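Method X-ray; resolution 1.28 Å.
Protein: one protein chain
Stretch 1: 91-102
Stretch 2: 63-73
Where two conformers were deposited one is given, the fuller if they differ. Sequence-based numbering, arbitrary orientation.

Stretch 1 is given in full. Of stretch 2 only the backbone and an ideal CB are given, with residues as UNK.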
# COMPACT_ATOMS: atom_id res chain seq x y z
N GLU A 91 -0.34 -5.53 -21.44
CA GLU A 91 -0.89 -6.54 -22.33
C GLU A 91 -1.68 -7.52 -21.47
O GLU A 91 -2.69 -8.05 -21.91
CB GLU A 91 0.22 -7.24 -23.12
CG GLU A 91 0.61 -6.37 -24.31
CD GLU A 91 -0.50 -6.39 -25.37
OE1 GLU A 91 -0.90 -5.33 -25.87
OE2 GLU A 91 -1.01 -7.50 -25.66
N LEU A 92 -1.26 -7.79 -20.23
CA LEU A 92 -1.98 -8.73 -19.36
C LEU A 92 -3.40 -8.23 -19.09
O LEU A 92 -4.39 -8.91 -19.22
CB LEU A 92 -1.30 -8.96 -18.01
CG LEU A 92 -0.46 -10.12 -17.62
CD1 LEU A 92 -0.13 -10.01 -16.15
CD2 LEU A 92 -1.24 -11.36 -17.87
N VAL A 93 -3.50 -6.92 -18.76
CA VAL A 93 -4.79 -6.29 -18.50
C VAL A 93 -5.64 -6.22 -19.72
O VAL A 93 -6.84 -6.45 -19.67
CB VAL A 93 -4.62 -4.96 -17.77
CG1 VAL A 93 -5.97 -4.26 -17.62
CG2 VAL A 93 -4.00 -5.15 -16.42
N LYS A 94 -5.02 -5.92 -20.86
CA LYS A 94 -5.79 -5.95 -22.09
C LYS A 94 -6.42 -7.37 -22.36
O LYS A 94 -7.54 -7.50 -22.88
CB LYS A 94 -5.02 -5.54 -23.34
CG LYS A 94 -4.67 -4.03 -23.32
CD LYS A 94 -3.78 -3.69 -24.51
CE LYS A 94 -3.48 -2.21 -24.45
NZ LYS A 94 -2.64 -1.86 -25.59
N ARG A 95 -5.69 -8.43 -21.99
CA ARG A 95 -6.18 -9.78 -22.20
C ARG A 95 -7.38 -10.06 -21.18
O ARG A 95 -8.35 -10.72 -21.51
CB ARG A 95 -5.05 -10.80 -22.03
CG ARG A 95 -5.39 -12.19 -22.59
CD ARG A 95 -4.13 -13.00 -23.01
NE ARG A 95 -3.73 -13.79 -21.90
CZ ARG A 95 -4.34 -14.90 -21.48
NH1 ARG A 95 -3.88 -15.49 -20.38
NH2 ARG A 95 -5.43 -15.42 -22.09
N ILE A 96 -7.27 -9.52 -19.98
CA ILE A 96 -8.32 -9.68 -19.00
C ILE A 96 -9.57 -9.05 -19.58
O ILE A 96 -10.64 -9.65 -19.58
CB ILE A 96 -7.95 -8.99 -17.67
CG1 ILE A 96 -6.77 -9.72 -16.99
CG2 ILE A 96 -9.13 -8.99 -16.69
CD1 ILE A 96 -6.20 -9.00 -15.75
N VAL A 97 -9.46 -7.81 -20.03
CA VAL A 97 -10.62 -7.07 -20.60
C VAL A 97 -11.21 -7.82 -21.81
O VAL A 97 -12.45 -7.96 -21.99
CB VAL A 97 -10.23 -5.65 -20.97
CG1 VAL A 97 -11.38 -5.00 -21.71
CG2 VAL A 97 -9.91 -4.89 -19.71
N ALA A 98 -10.30 -8.33 -22.70
CA ALA A 98 -10.76 -9.04 -23.90
C ALA A 98 -11.54 -10.29 -23.60
O ALA A 98 -12.30 -10.70 -24.39
CB ALA A 98 -9.56 -9.41 -24.76
N ASN A 99 -11.29 -10.85 -22.42
CA ASN A 99 -11.99 -12.05 -21.93
C ASN A 99 -13.18 -11.72 -21.10
O ASN A 99 -13.82 -12.66 -20.62
CB ASN A 99 -11.08 -13.00 -21.16
CG ASN A 99 -10.12 -13.82 -22.06
OD1 ASN A 99 -10.47 -14.90 -22.38
ND2 ASN A 99 -8.98 -13.27 -22.49
N GLY A 100 -13.64 -10.48 -21.07
CA GLY A 100 -14.87 -10.13 -20.41
C GLY A 100 -14.83 -10.18 -18.91
O GLY A 100 -15.90 -10.30 -18.30
N ILE A 101 -13.64 -10.02 -18.35
CA ILE A 101 -13.46 -10.12 -16.88
C ILE A 101 -13.33 -8.66 -16.34
O ILE A 101 -12.54 -7.88 -16.86
CB ILE A 101 -12.22 -10.95 -16.60
CG1 ILE A 101 -12.40 -12.42 -17.13
CG2 ILE A 101 -11.88 -10.97 -15.09
CD1 ILE A 101 -11.11 -13.20 -16.99
N ALA A 102 -14.12 -8.35 -15.37
CA ALA A 102 -14.03 -7.01 -14.73
C ALA A 102 -12.68 -6.86 -14.02
O ALA A 102 -12.19 -7.83 -13.39
CB ALA A 102 -15.15 -6.86 -13.69
N UNK A 63 6.10 -15.54 -11.65
CA UNK A 63 5.04 -16.20 -10.85
C UNK A 63 3.80 -15.31 -10.88
O UNK A 63 2.66 -15.81 -11.01
CB UNK A 63 5.49 -16.45 -9.41
N UNK A 64 3.94 -13.97 -10.83
CA UNK A 64 2.84 -13.02 -10.94
C UNK A 64 2.07 -13.27 -12.24
O UNK A 64 0.84 -13.46 -12.25
CB UNK A 64 3.36 -11.58 -10.89
N UNK A 65 2.78 -13.28 -13.38
CA UNK A 65 2.20 -13.55 -14.63
C UNK A 65 1.49 -14.88 -14.76
O UNK A 65 0.36 -14.95 -15.30
CB UNK A 65 3.29 -13.45 -15.70
N UNK A 66 2.15 -15.91 -14.21
CA UNK A 66 1.47 -17.23 -14.25
C UNK A 66 0.12 -17.20 -13.45
O UNK A 66 -0.88 -17.73 -13.92
CB UNK A 66 2.39 -18.31 -13.68
N UNK A 67 0.12 -16.56 -12.27
CA UNK A 67 -1.09 -16.44 -11.50
C UNK A 67 -2.18 -15.70 -12.25
O UNK A 67 -3.36 -16.08 -12.23
CB UNK A 67 -0.80 -15.73 -10.17
N UNK A 68 -1.82 -14.63 -12.92
CA UNK A 68 -2.84 -13.87 -13.65
C UNK A 68 -3.39 -14.62 -14.85
O UNK A 68 -4.61 -14.71 -15.08
CB UNK A 68 -2.26 -12.53 -14.11
N UNK A 69 -2.47 -15.25 -15.58
CA UNK A 69 -2.86 -16.02 -16.68
C UNK A 69 -3.79 -17.23 -16.30
O UNK A 69 -4.80 -17.51 -16.96
CB UNK A 69 -1.59 -16.50 -17.39
N UNK A 70 -3.48 -17.84 -15.18
CA UNK A 70 -4.33 -18.91 -14.69
C UNK A 70 -5.70 -18.40 -14.27
O UNK A 70 -6.72 -18.99 -14.58
CB UNK A 70 -3.65 -19.62 -13.52
N UNK A 71 -5.73 -17.19 -13.63
CA UNK A 71 -7.07 -16.63 -13.25
C UNK A 71 -7.89 -16.33 -14.52
O UNK A 71 -9.09 -16.52 -14.52
CB UNK A 71 -6.91 -15.36 -12.42
N UNK A 72 -7.29 -15.80 -15.56
CA UNK A 72 -8.00 -15.57 -16.84
C UNK A 72 -8.56 -16.90 -17.37
O UNK A 72 -9.71 -17.01 -17.74
CB UNK A 72 -7.07 -14.94 -17.87
N UNK A 73 -7.71 -17.94 -17.40
CA UNK A 73 -8.16 -19.23 -17.90
C UNK A 73 -9.25 -19.87 -17.12
O UNK A 73 -10.05 -20.62 -17.72
CB UNK A 73 -6.98 -20.20 -17.96

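Stretch 2 is helical from 63 to 73. Its axis runs nearly parallel to helix 91-98, at 9°, with a closest approach of 10.4 Å. At that spacing side chains must fill the gap, and the positions whose CB faces stretch 1 carry most of the contact.

Position 63 has nothing of stretch 1 within 5.5 Å of its ideal CB. Many side chains would do. It is R63, and its guanidinium is hydrogen-bonded elsewhere in the structure.

At position 64 CA-to-CB points sideways, and the ideal CB touches nothing. A small residue would leave L92 unmet here, whereas a long or aromatic apolar one could reach its methyls. The residue is F64, with chi1 t. Its end comes nearer than its CB, and CE2 lies 4.2 Å from L92 CD1.

Position 65 also points sideways, with its ideal CB 4.9 Å from L92 CD1. An aliphatic stem suits that methyl, and a polar end could continue past it. Q65 fits this: its CG is 4.3 Å from L92 CD1.

Position 66 points away. It places no demand on stretch 1, and polar residues suit it. It is D66.

Position 67 is out of reach, so stretch 1 does not restrict it. It is F67.

Position 68 points toward stretch 1. Its ideal CB is already 3.9 Å from L92 CD1. A compact apolar residue such as alanine, valine or perhaps isoleucine is expected. V68, with chi1 t, sends CG1 to 3.8 Å from L92 CD2 and 4.0 Å from I96 CD1. L92 is a knob set among the side chains at 64, 65, 68 and 69.

Position 69 points sideways. Its ideal CB is 3.9 Å from R95 NH1, a donor, and 5.2 Å from L92 CD2. A short acceptor would suit: Asn, Asp or perhaps Ser. It is N69. R95 NH1 donates to N69 OD1 at 2.7 Å, and the angle of 172° makes the bond almost straight. OD1 lies at the edge of the guanidinium, near its plane.

Position 70 points away, and a polar residue is reasonable. It is Q70.

Position 71 points sideways, with no stretch 1 atom near its ideal CB. No clear preference follows. It is A71.

Position 72 points toward stretch 1, and the CA of 72 is 6.3 Å from I96 CA. Around it are I96, I101, N99 and the R95 guanidinium. A branched or longer aliphatic residue would suit. I72 is in m, t. Its CD1 packs 3.6 Å from I96 CG1 and covers one guanidinium face, 3.7 Å from R95 NH1. Its CG2 is 3.8 Å from N99 ND2 and 4.4 Å from I101 CD1. A water donates to I72 O and to N99 OD1, joining the backbone at 72 to the N99 side chain.

Position 73 points away, so small or polar residues serve. In S73, OG donates to Q70 O at 2.8 Å, back within its own helix.

Stretch 2 (63-73) RFQDFVNQAIS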
# COMPACT_ATOMS: atom_id res chain seq x y z
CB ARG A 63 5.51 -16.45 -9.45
CG ARG A 63 6.67 -17.48 -9.40
CD ARG A 63 7.16 -17.93 -8.03
NE ARG A 63 6.19 -18.85 -7.44
CZ ARG A 63 5.30 -18.52 -6.54
NH1 ARG A 63 4.47 -19.50 -6.13
NH2 ARG A 63 5.22 -17.27 -6.07
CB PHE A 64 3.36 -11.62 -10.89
CG PHE A 64 2.25 -10.57 -10.96
CD1 PHE A 64 1.58 -10.19 -9.80
CD2 PHE A 64 1.92 -9.98 -12.11
CE1 PHE A 64 0.64 -9.22 -9.87
CE2 PHE A 64 0.93 -9.02 -12.18
CZ PHE A 64 0.29 -8.67 -11.08
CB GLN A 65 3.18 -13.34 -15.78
CG GLN A 65 3.73 -11.91 -15.93
CD GLN A 65 4.82 -11.85 -16.89
OE1 GLN A 65 4.63 -11.79 -18.12
NE2 GLN A 65 6.05 -11.83 -16.33
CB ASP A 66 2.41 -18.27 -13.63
CG ASP A 66 3.60 -18.59 -14.48
OD1 ASP A 66 3.63 -18.27 -15.71
OD2 ASP A 66 4.49 -19.26 -13.85
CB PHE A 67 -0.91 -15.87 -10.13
CG PHE A 67 -0.21 -16.74 -9.14
CD1 PHE A 67 -0.58 -18.01 -8.92
CD2 PHE A 67 0.73 -16.17 -8.29
CE1 PHE A 67 0.01 -18.77 -7.92
CE2 PHE A 67 1.28 -16.92 -7.25
CZ PHE A 67 0.93 -18.23 -7.09
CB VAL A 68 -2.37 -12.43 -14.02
CG1 VAL A 68 -3.46 -11.71 -14.79
CG2 VAL A 68 -1.83 -11.66 -12.86
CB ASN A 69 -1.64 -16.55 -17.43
CG ASN A 69 -1.00 -15.46 -18.31
OD1 ASN A 69 -1.72 -14.64 -18.93
ND2 ASN A 69 0.28 -15.51 -18.48
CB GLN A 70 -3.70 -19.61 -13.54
CG GLN A 70 -2.45 -20.40 -13.93
CD GLN A 70 -1.56 -20.84 -12.82
OE1 GLN A 70 -1.96 -20.96 -11.70
NE2 GLN A 70 -0.30 -21.17 -13.18
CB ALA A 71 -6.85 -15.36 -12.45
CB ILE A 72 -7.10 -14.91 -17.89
CG1 ILE A 72 -6.67 -13.51 -17.47
CG2 ILE A 72 -7.74 -14.86 -19.22
CD1 ILE A 72 -5.52 -12.90 -18.27
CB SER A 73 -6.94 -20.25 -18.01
OG SER A 73 -6.51 -20.72 -16.72
O HOH W 1 -11.22 -16.22 -19.88
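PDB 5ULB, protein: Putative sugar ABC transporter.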